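Local coordinates for ribonuclease J (PDB 5HAB), which hydrolyses RNA as an archaeal exoribonuclease of the metallo-beta-lactamase and beta-CASP families, probably trimming strands from the 5' end, at residues A43-E48 against G462-I467; P340-H345 against A351-I356. The protein carries 1 engineered substitution. All coordinates share one frame; numbering follows the deposited sequence.

Contact 1 (A43-E48 against G462-I467); sequences AIRVNE and GEELYI
The flat guanidinium of Arg-45 meets Glu-464 edge-on, while the ring of Tyr-466 lies beside it, turned 43° against its plane. One face of that ring is backed from within its own strand by Glu-464 CG, 3.5 Å above the plane and offset toward the rim. The ring then reaches Arg-45 obliquely, CD2 coming to 3.3 Å from NH2.

The salt bridge shows how two nitrogens can share one oxygen. Arg-45 NE donates to Glu-464 OE2 at 2.9 Å, nearly along the C-O axis of the acceptor, and Arg-45 NH2 reaches the same OE2 at 3.0 Å on the anti side, but well out of the carboxylate plane. OE2 lies almost exactly in the guanidinium plane, yet the two planar groups are 54° apart, so the pairing is side-on through one oxygen and not a flat two-oxygen fork.

A bend in the arginine chain at chi3 (58°) turns the NE and NH2 edge to Glu-464, which arrives on an extended chain at about a right angle. The other end of the guanidinium is held as well: NH1 donates to Asn-47 O at 3.0 Å and forms a further salt bridge with Glu-25. Bonds at both ends fix the rotation of this buried group, and the carboxylates of Glu-464 and Glu-25 probably balance its positive charge within the protein.

The CA atoms of Arg-45 and Tyr-466 are 9.1 Å apart, because strand 24-32 runs between the two segments and is antiparallel to each. Arg-45 pairs by backbone with Gly-27 of that middle strand, and Glu-464 packs on its Ile-29. The arrangement is a salt bridge between second-neighbour strands, across the face of strand 24-32, at the side of a mixed sheet of the metallo-beta-lactamase fold where 464-469 is the outermost strand of the chain.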
loop_
_atom_site.group_PDB
_atom_site.type_symbol
_atom_site.label_atom_id
_atom_site.label_comp_id
_atom_site.label_asym_id
_atom_site.label_seq_id
_atom_site.Cartn_x
_atom_site.Cartn_y
_atom_site.Cartn_z
ATOM N N ALA B 43 -7.329 -19.853 -28.710
ATOM C CA ALA B 43 -7.640 -20.724 -29.836
ATOM C C ALA B 43 -6.937 -22.062 -29.666
ATOM O O ALA B 43 -5.731 -22.112 -29.460
ATOM C CB ALA B 43 -7.245 -20.065 -31.161
ATOM N N ILE B 44 -7.708 -23.142 -29.721
ATOM C CA ILE B 44 -7.170 -24.489 -29.607
ATOM C C ILE B 44 -7.163 -25.136 -30.986
ATOM O O ILE B 44 -8.214 -25.397 -31.558
ATOM C CB ILE B 44 -7.984 -25.346 -28.617
ATOM C CG1 ILE B 44 -8.124 -24.649 -27.260
ATOM C CG2 ILE B 44 -7.358 -26.732 -28.467
ATOM C CD1 ILE B 44 -6.805 -24.346 -26.589
ATOM N N ARG B 45 -5.979 -25.418 -31.507
ATOM C CA ARG B 45 -5.842 -26.041 -32.813
ATOM C C ARG B 45 -5.598 -27.534 -32.640
ATOM O O ARG B 45 -4.699 -27.938 -31.919
ATOM C CB ARG B 45 -4.689 -25.402 -33.600
ATOM C CG ARG B 45 -4.440 -26.012 -34.973
ATOM C CD ARG B 45 -3.345 -25.268 -35.735
ATOM N NE ARG B 45 -2.080 -25.258 -35.003
ATOM C CZ ARG B 45 -1.270 -26.306 -34.880
ATOM N NH1 ARG B 45 -1.584 -27.463 -35.448
ATOM N NH2 ARG B 45 -0.143 -26.199 -34.189
ATOM N N VAL B 46 -6.434 -28.354 -33.260
ATOM C CA VAL B 46 -6.166 -29.779 -33.355
ATOM C C VAL B 46 -5.887 -30.103 -34.821
ATOM O O VAL B 46 -6.797 -30.093 -35.663
ATOM C CB VAL B 46 -7.316 -30.614 -32.796
ATOM C CG1 VAL B 46 -6.873 -32.061 -32.618
ATOM C CG2 VAL B 46 -7.796 -30.030 -31.475
ATOM N N ASN B 47 -4.613 -30.340 -35.117
ATOM C CA ASN B 47 -4.133 -30.547 -36.479
ATOM C C ASN B 47 -4.438 -29.327 -37.352
ATOM O O ASN B 47 -3.652 -28.380 -37.383
ATOM C CB ASN B 47 -4.738 -31.829 -37.053
ATOM C CG ASN B 47 -4.300 -33.060 -36.279
ATOM O OD1 ASN B 47 -3.165 -33.135 -35.808
ATOM N ND2 ASN B 47 -5.204 -34.014 -36.114
ATOM N N GLU B 48 -5.561 -29.335 -38.064
ATOM C CA GLU B 48 -5.903 -28.187 -38.907
ATOM C C GLU B 48 -7.313 -27.670 -38.637
ATOM O O GLU B 48 -7.821 -26.827 -39.376
ATOM C CB GLU B 48 -5.754 -28.533 -40.391
ATOM C CG GLU B 48 -4.357 -28.991 -40.785
ATOM C CD GLU B 48 -4.138 -28.985 -42.289
ATOM O OE1 GLU B 48 -2.990 -28.749 -42.721
ATOM O OE2 GLU B 48 -5.110 -29.230 -43.037
ATOM N N GLY B 462 -0.710 -13.383 -28.932
ATOM C CA GLY B 462 -0.235 -13.559 -30.290
ATOM C C GLY B 462 0.699 -14.741 -30.441
ATOM O O GLY B 462 1.138 -15.062 -31.550
ATOM N N GLU B 463 0.953 -15.430 -29.334
ATOM C CA GLU B 463 1.914 -16.526 -29.328
ATOM C C GLU B 463 1.211 -17.878 -29.413
ATOM O O GLU B 463 0.108 -18.055 -28.893
ATOM C CB GLU B 463 2.784 -16.462 -28.070
ATOM C CG GLU B 463 4.002 -17.371 -28.113
ATOM C CD GLU B 463 4.906 -17.211 -26.906
ATOM O OE1 GLU B 463 4.541 -16.464 -25.966
ATOM O OE2 GLU B 463 5.989 -17.835 -26.903
ATOM N N GLU B 464 1.844 -18.812 -30.117
ATOM C CA GLU B 464 1.338 -20.175 -30.243
ATOM C C GLU B 464 2.290 -21.215 -29.649
ATOM O O GLU B 464 3.473 -21.261 -29.982
ATOM C CB GLU B 464 1.056 -20.507 -31.713
ATOM C CG GLU B 464 0.711 -21.978 -31.972
ATOM C CD GLU B 464 0.041 -22.199 -33.325
ATOM O OE1 GLU B 464 0.111 -21.294 -34.189
ATOM O OE2 GLU B 464 -0.546 -23.284 -33.529
ATOM N N LEU B 465 1.770 -22.025 -28.738
ATOM C CA LEU B 465 2.510 -23.150 -28.196
ATOM C C LEU B 465 2.176 -24.366 -29.046
ATOM O O LEU B 465 1.004 -24.710 -29.209
ATOM C CB LEU B 465 2.140 -23.398 -26.736
ATOM C CG LEU B 465 2.714 -24.656 -26.092
ATOM C CD1 LEU B 465 4.203 -24.491 -25.821
ATOM C CD2 LEU B 465 1.954 -24.997 -24.817
ATOM N N TYR B 466 3.195 -25.005 -29.608
ATOM C CA TYR B 466 2.974 -26.206 -30.404
ATOM C C TYR B 466 3.284 -27.423 -29.551
ATOM O O TYR B 466 4.355 -27.503 -28.969
ATOM C CB TYR B 466 3.859 -26.208 -31.649
ATOM C CG TYR B 466 3.628 -25.063 -32.613
ATOM C CD1 TYR B 466 4.110 -23.791 -32.324
ATOM C CD2 TYR B 466 2.953 -25.251 -33.815
ATOM C CE1 TYR B 466 3.925 -22.735 -33.195
ATOM C CE2 TYR B 466 2.762 -24.191 -34.700
ATOM C CZ TYR B 466 3.252 -22.936 -34.379
ATOM O OH TYR B 466 3.075 -21.870 -35.234
ATOM N N ILE B 467 2.353 -28.365 -29.477
ATOM C CA ILE B 467 2.564 -29.617 -28.764
ATOM C C ILE B 467 2.364 -30.798 -29.706
ATOM O O ILE B 467 1.301 -30.939 -30.295
ATOM C CB ILE B 467 1.628 -29.742 -27.558
ATOM C CG1 ILE B 467 1.832 -28.573 -26.595
ATOM C CG2 ILE B 467 1.860 -31.072 -26.845
ATOM C CD1 ILE B 467 0.848 -28.572 -25.455
#

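Contact 2 (P340-H345 against A351-I356); sequences PVMTGH and AVLGRI. With nucleotides of chain D.
Met-342 overlaps the first turn of helix 352-357 with the end of its side chain. Its sulfur lies against Val-352, SD being 3.6 Å from CG1, and also touches Leu-353 at CB. The bend at chi3 (54°) carries the methyl group on toward the next turn, where CE meets Ile-356 CD1 at 3.6 Å. One thioether thus touches side chains at positions i, i+1 and i+4 of the same helix.

Beyond the strand the backbone takes over. Thr-343 O accepts a weak but fairly straight bond from Leu-353 N, at 3.4 Å and 163°. Next to it Gly-344 CA packs on the Ala-351 methyl, CB, at 3.5 Å; with phi at 118°, a beta carbon here would press on the preceding carbonyl O and also on Ala-351 CB and Leu-353 CB. Ala-351 itself is the N-cap residue, and its carbonyl O receives Arg-355 N as the helix begins.

The turn between strand and helix also faces the bound RNA. Thr-343 OG1 makes a weak hydrogen bond of 3.0 Å to OP1 of nucleotide A5 of chain D, and Ala-351 N comes to 3.3 Å from O2' of nucleotide A4 of chain D. The same few residues that join strand to helix therefore border a stretch of sugar-phosphate backbone.

Strand 338-342 is an inner member of the parallel beta-CASP sheet, lying between strands 287-291 and 262-266. Met-342 and Ile-356 share Ile-263 of the latter, Leu-353 extends over Ile-371 and Phe-373 of strand 370-374, and Thr-343 meets helix 293-304 through Ser-294 and Met-295.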
loop_
_atom_site.group_PDB
_atom_site.type_symbol
_atom_site.label_atom_id
_atom_site.label_comp_id
_atom_site.label_asym_id
_atom_site.label_seq_id
_atom_site.Cartn_x
_atom_site.Cartn_y
_atom_site.Cartn_z
ATOM N N PRO B 340 -35.070 -1.310 -3.443
ATOM C CA PRO B 340 -34.567 -1.117 -4.806
ATOM C C PRO B 340 -33.265 -1.880 -5.042
ATOM O O PRO B 340 -32.260 -1.629 -4.362
ATOM C CB PRO B 340 -34.335 0.397 -4.892
ATOM C CG PRO B 340 -35.186 0.982 -3.818
ATOM C CD PRO B 340 -35.201 -0.037 -2.715
ATOM N N VAL B 341 -33.294 -2.806 -5.995
ATOM C CA VAL B 341 -32.106 -3.538 -6.410
ATOM C C VAL B 341 -31.687 -3.012 -7.774
ATOM O O VAL B 341 -32.314 -3.326 -8.783
ATOM C CB VAL B 341 -32.368 -5.047 -6.466
ATOM C CG1 VAL B 341 -31.075 -5.805 -6.727
ATOM C CG2 VAL B 341 -33.035 -5.518 -5.192
ATOM N N MET B 342 -30.621 -2.223 -7.808
ATOM C CA MET B 342 -30.334 -1.426 -8.990
ATOM C C MET B 342 -28.884 -1.557 -9.450
ATOM O O MET B 342 -28.032 -2.069 -8.725
ATOM C CB MET B 342 -30.672 0.037 -8.712
ATOM C CG MET B 342 -29.702 0.725 -7.774
ATOM S SD MET B 342 -30.136 2.456 -7.554
ATOM C CE MET B 342 -31.852 2.280 -7.057
ATOM N N THR B 343 -28.621 -1.120 -10.677
ATOM C CA THR B 343 -27.281 -1.182 -11.248
ATOM C C THR B 343 -26.492 0.076 -10.912
ATOM O O THR B 343 -27.070 1.090 -10.522
ATOM C CB THR B 343 -27.327 -1.381 -12.768
ATOM O OG1 THR B 343 -28.017 -0.285 -13.377
ATOM C CG2 THR B 343 -28.056 -2.672 -13.095
ATOM N N GLY B 344 -25.171 0.004 -11.061
ATOM C CA GLY B 344 -24.326 1.172 -10.879
ATOM C C GLY B 344 -23.291 1.101 -9.769
ATOM O O GLY B 344 -22.820 2.132 -9.285
ATOM N N HIS B 345 -22.909 -0.115 -9.390
ATOM C CA HIS B 345 -21.973 -0.324 -8.288
ATOM C C HIS B 345 -20.565 0.196 -8.583
ATOM O O HIS B 345 -19.783 0.413 -7.663
ATOM C CB HIS B 345 -21.898 -1.809 -7.939
ATOM C CG HIS B 345 -21.621 -2.686 -9.117
ATOM N ND1 HIS B 345 -20.345 -2.934 -9.574
ATOM C CD2 HIS B 345 -22.454 -3.362 -9.941
ATOM C CE1 HIS B 345 -20.404 -3.729 -10.627
ATOM N NE2 HIS B 345 -21.672 -4.007 -10.869
ATOM N N ALA B 351 -26.051 4.949 -15.017
ATOM C CA ALA B 351 -26.716 3.913 -14.242
ATOM C C ALA B 351 -27.672 4.547 -13.232
ATOM O O ALA B 351 -27.555 5.733 -12.926
ATOM C CB ALA B 351 -25.699 3.033 -13.534
ATOM N N VAL B 352 -28.611 3.760 -12.712
ATOM C CA VAL B 352 -29.648 4.292 -11.835
ATOM C C VAL B 352 -29.069 4.963 -10.596
ATOM O O VAL B 352 -29.455 6.081 -10.268
ATOM C CB VAL B 352 -30.647 3.195 -11.407
ATOM C CG1 VAL B 352 -31.691 3.796 -10.495
ATOM C CG2 VAL B 352 -31.343 2.597 -12.620
ATOM N N LEU B 353 -28.117 4.305 -9.940
ATOM C CA LEU B 353 -27.564 4.825 -8.690
ATOM C C LEU B 353 -26.799 6.121 -8.935
ATOM O O LEU B 353 -26.857 7.054 -8.129
ATOM C CB LEU B 353 -26.658 3.788 -8.020
ATOM C CG LEU B 353 -26.159 4.154 -6.618
ATOM C CD1 LEU B 353 -27.329 4.529 -5.718
ATOM C CD2 LEU B 353 -25.360 3.008 -6.005
ATOM N N GLY B 354 -26.087 6.176 -10.055
ATOM C CA GLY B 354 -25.364 7.376 -10.434
ATOM C C GLY B 354 -26.293 8.541 -10.715
ATOM O O GLY B 354 -25.928 9.702 -10.531
ATOM N N ARG B 355 -27.501 8.229 -11.169
ATOM C CA ARG B 355 -28.478 9.261 -11.487
ATOM C C ARG B 355 -29.157 9.731 -10.204
ATOM O O ARG B 355 -29.452 10.917 -10.045
ATOM C CB ARG B 355 -29.499 8.740 -12.507
ATOM C CG ARG B 355 -29.071 8.983 -13.955
ATOM C CD ARG B 355 -29.846 8.126 -14.956
ATOM N NE ARG B 355 -31.257 7.997 -14.608
ATOM C CZ ARG B 355 -32.164 8.946 -14.805
ATOM N NH1 ARG B 355 -31.813 10.101 -15.360
ATOM N NH2 ARG B 355 -33.426 8.739 -14.449
ATOM N N ILE B 356 -29.390 8.797 -9.286
ATOM C CA ILE B 356 -29.908 9.137 -7.966
ATOM C C ILE B 356 -28.929 10.061 -7.247
ATOM O O ILE B 356 -29.331 11.032 -6.602
ATOM C CB ILE B 356 -30.167 7.879 -7.125
ATOM C CG1 ILE B 356 -31.326 7.069 -7.704
ATOM C CG2 ILE B 356 -30.441 8.246 -5.670
ATOM C CD1 ILE B 356 -31.713 5.892 -6.835
ATOM P P A D 4 -24.206 -3.733 -15.785
ATOM O OP1 A D 4 -24.834 -3.755 -14.437
ATOM O OP2 A D 4 -24.649 -4.706 -16.815
ATOM O "O5'" A D 4 -24.349 -2.267 -16.394
ATOM C "C5'" A D 4 -25.051 -1.253 -15.692
ATOM C "C4'" A D 4 -24.818 0.111 -16.289
ATOM O "O4'" A D 4 -23.598 0.121 -17.073
ATOM C "C3'" A D 4 -25.879 0.609 -17.257
ATOM O "O3'" A D 4 -27.026 1.109 -16.586
ATOM C "C2'" A D 4 -25.123 1.662 -18.063
ATOM O "O2'" A D 4 -25.046 2.890 -17.352
ATOM C "C1'" A D 4 -23.718 1.050 -18.131
ATOM N N9 A D 4 -23.446 0.364 -19.412
ATOM C C8 A D 4 -23.543 -0.977 -19.699
ATOM N N7 A D 4 -23.223 -1.281 -20.936
ATOM C C5 A D 4 -22.890 -0.058 -21.505
ATOM C C6 A D 4 -22.462 0.304 -22.797
ATOM N N6 A D 4 -22.291 -0.566 -23.796
ATOM N N1 A D 4 -22.214 1.613 -23.035
ATOM C C2 A D 4 -22.385 2.489 -22.037
ATOM N N3 A D 4 -22.780 2.270 -20.785
ATOM C C4 A D 4 -23.022 0.962 -20.579
ATOM P P A D 5 -28.483 0.478 -16.854
ATOM O OP1 A D 5 -29.376 0.924 -15.756
ATOM O OP2 A D 5 -28.336 -0.975 -17.129
ATOM O "O5'" A D 5 -28.973 1.197 -18.187
ATOM C "C5'" A D 5 -29.610 2.471 -18.139
ATOM C "C4'" A D 5 -29.017 3.418 -19.151
ATOM O "O4'" A D 5 -27.905 2.754 -19.810
ATOM C "C3'" A D 5 -29.965 3.857 -20.260
ATOM O "O3'" A D 5 -29.607 5.166 -20.702
ATOM C "C2'" A D 5 -29.675 2.842 -21.362
ATOM O "O2'" A D 5 -30.003 3.278 -22.664
ATOM C "C1'" A D 5 -28.170 2.620 -21.194
ATOM N N9 A D 5 -27.729 1.281 -21.596
ATOM C C8 A D 5 -28.130 0.085 -21.054
ATOM N N7 A D 5 -27.580 -0.964 -21.613
ATOM C C5 A D 5 -26.761 -0.423 -22.594
ATOM C C6 A D 5 -25.905 -1.016 -23.538
ATOM N N6 A D 5 -25.729 -2.336 -23.647
ATOM N N1 A D 5 -25.231 -0.196 -24.375
ATOM C C2 A D 5 -25.412 1.127 -24.263
ATOM N N3 A D 5 -26.187 1.803 -23.416
ATOM C C4 A D 5 -26.847 0.960 -22.602
#

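Followed from the N terminus, the chain lays down strand 24-32 and then strand 41-46, one half of contact 1, and builds much of the metallo-beta-lactamase region before entering the beta-CASP domain. There contact 2 closes a very short loop, with five residues between its segments, as strand 338-342 gives way to helix 352-357. The chain later returns, and strand 464-469 completes contact 1, closing a loop of 413 intervening residues within which contact 2 is nested. Their centres lie 43 Å apart on opposite sides of the chain's centre. Contact 1 links, by side chains across strand 24-32, an early strand and the last strand of the same sheet; contact 2 is a local join beside the RNA.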